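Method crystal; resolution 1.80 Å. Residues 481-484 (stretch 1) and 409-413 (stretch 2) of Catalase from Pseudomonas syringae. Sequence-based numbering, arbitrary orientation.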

# COMPACT_ATOMS: atom_id res chain seq x y z
N SER A 481 11.45 50.92 7.28
CA SER A 481 11.52 50.60 5.88
C SER A 481 10.38 49.68 5.42
O SER A 481 10.39 49.37 4.24
CB SER A 481 12.80 49.84 5.49
OG SER A 481 13.97 50.32 6.11
N LEU A 482 9.54 49.19 6.33
CA LEU A 482 8.47 48.28 5.93
C LEU A 482 7.31 49.10 5.36
O LEU A 482 7.12 50.23 5.79
CB LEU A 482 7.98 47.42 7.11
CG LEU A 482 8.95 46.30 7.55
CD1 LEU A 482 8.52 45.61 8.84
CD2 LEU A 482 9.17 45.26 6.45
N LYS A 483 6.58 48.54 4.40
CA LYS A 483 5.45 49.29 3.85
C LYS A 483 4.14 48.80 4.42
O LYS A 483 3.92 47.67 4.88
CB LYS A 483 5.53 49.29 2.32
CG LYS A 483 6.82 49.91 1.81
CD LYS A 483 7.05 51.32 2.37
CE LYS A 483 8.51 51.75 2.26
NZ LYS A 483 9.10 51.47 0.92
N ASP A 484 3.16 49.70 4.51
CA ASP A 484 1.83 49.42 5.02
C ASP A 484 1.12 48.41 4.12
O ASP A 484 0.23 48.75 3.32
CB ASP A 484 1.02 50.71 5.09
CG ASP A 484 1.56 51.75 6.03
OD1 ASP A 484 2.02 51.39 7.13
OD2 ASP A 484 1.51 52.96 5.69
OXT ASP A 484 1.38 47.19 4.28
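Stretch 2, residues 409-413: EQNFK

Stretch 1 is the C-terminal end of the chain, closing at the free carboxylate of Asp 484, and the residues of stretch 2 that touch it are at least 70 apart from their partners in sequence. Neither segment forms a regular helix or strand across the contact, so no crossing angle is defined; their relation rests on individual approaches. Leu 482 and Lys 483 are extended, with phi/psi of -80/148° and -101/151°. Gln 410, at 39/62°, has a left-handed backbone, after which Asn 411 (-75/-14°) and Phe 412 (-117/-20°) turn more tightly and Lys 413 is helical. The nearest CA atoms are those of Asp 484 and Gln 410, 5.6 Å apart. Leu 482 and Lys 483 meet Phe 412, while Asp 484 OXT spans Gln 410 to Phe 412; end to end the two short segments run roughly crosswise, neither parallel nor antiparallel. The contact is small, burying 199 Å² over both sides.

The apolar component is a single pair. The CA-to-CB bonds of Leu 482 (chi1 m, chi2 t) and Phe 412 (chi1 m) both point toward the opposing stretch, bringing Leu 482 CD1 to 4.0 Å from Phe 412 CZ, a van der Waals separation. The methyl group lies oblique to the ring. Phe 412 is buried and has 68 Å² covered by stretch 1, the largest share of any residue here.

Backbone oxygens of stretch 1 supply the remaining direct contacts. Lys 483 O lies 3.3 Å from Phe 412 CE1, at the ring edge and near its plane, where the weakly positive C-H periphery can accommodate a carbonyl oxygen. Lys 483 contributes no side-chain contact: its CA-to-CB bond points away, and its side chain comes no closer than 6.2 Å. Asp 484 likewise acts through its terminus, with OXT 3.5 Å from Gln 410 CA and 3.7 Å from Asn 411 N; its own CA-to-CB bond points away.

No direct hydrogen bond joins the stretches; two waters make the polar links. Water 1 accepts from Gln 410 N at 3.0 Å and donates to Asp 484 O at 3.2 Å. Water 2 accepts from Phe 412 N at 3.0 Å and donates to Asp 484 OXT at 2.7 Å, a bond that is short but weak. Each oxygen of the C-terminal carboxylate, O and OXT, is thus linked through one water to a backbone amide of stretch 2.

Within stretch 2, Asn 411 ND2 donates to Glu 409 OE1 at 3.2 Å with an N-H...acceptor angle of 165°, a nearly linear bond linking the side chains that flank Gln 410 in sequence.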

# COMPACT_ATOMS: atom_id res chain seq x y z
N GLU A 409 -0.88 43.75 -0.57
CA GLU A 409 -0.58 42.80 0.54
C GLU A 409 -1.08 43.22 1.91
O GLU A 409 -1.47 42.35 2.72
CB GLU A 409 0.94 42.67 0.60
CG GLU A 409 1.54 41.88 -0.57
CD GLU A 409 2.97 41.50 -0.20
OE1 GLU A 409 3.22 40.58 0.62
OE2 GLU A 409 3.87 42.19 -0.74
N GLN A 410 -0.90 44.50 2.24
CA GLN A 410 -1.29 45.04 3.56
C GLN A 410 -0.99 44.05 4.69
O GLN A 410 -1.85 43.59 5.45
CB GLN A 410 -2.79 45.39 3.50
CG GLN A 410 -3.18 46.26 4.72
CD GLN A 410 -4.69 46.36 4.83
OE1 GLN A 410 -5.38 45.57 5.48
NE2 GLN A 410 -5.19 47.39 4.11
N ASN A 411 0.30 43.73 4.87
CA ASN A 411 0.63 42.66 5.83
C ASN A 411 0.55 42.97 7.28
O ASN A 411 0.62 41.99 8.06
CB ASN A 411 2.06 42.14 5.57
CG ASN A 411 2.18 41.48 4.22
OD1 ASN A 411 1.30 40.73 3.74
ND2 ASN A 411 3.28 41.77 3.58
N PHE A 412 0.47 44.22 7.69
CA PHE A 412 0.54 44.54 9.11
C PHE A 412 -0.70 45.19 9.72
O PHE A 412 -0.85 45.15 10.95
CB PHE A 412 1.78 45.46 9.36
CG PHE A 412 3.01 44.95 8.66
CD1 PHE A 412 3.46 45.56 7.50
CD2 PHE A 412 3.63 43.79 9.10
CE1 PHE A 412 4.57 45.06 6.81
CE2 PHE A 412 4.75 43.31 8.40
CZ PHE A 412 5.22 43.93 7.27
N LYS A 413 -1.60 45.80 8.97
CA LYS A 413 -2.70 46.59 9.51
C LYS A 413 -3.69 45.83 10.38
O LYS A 413 -3.99 46.15 11.52
CB LYS A 413 -3.49 47.30 8.37
CG LYS A 413 -4.59 48.21 8.91
CD LYS A 413 -5.50 48.72 7.82
CE LYS A 413 -6.37 49.89 8.29
NZ LYS A 413 -6.48 50.86 7.14
O HOH W 1 -0.17 46.92 0.67
O HOH W 2 -0.06 46.91 6.51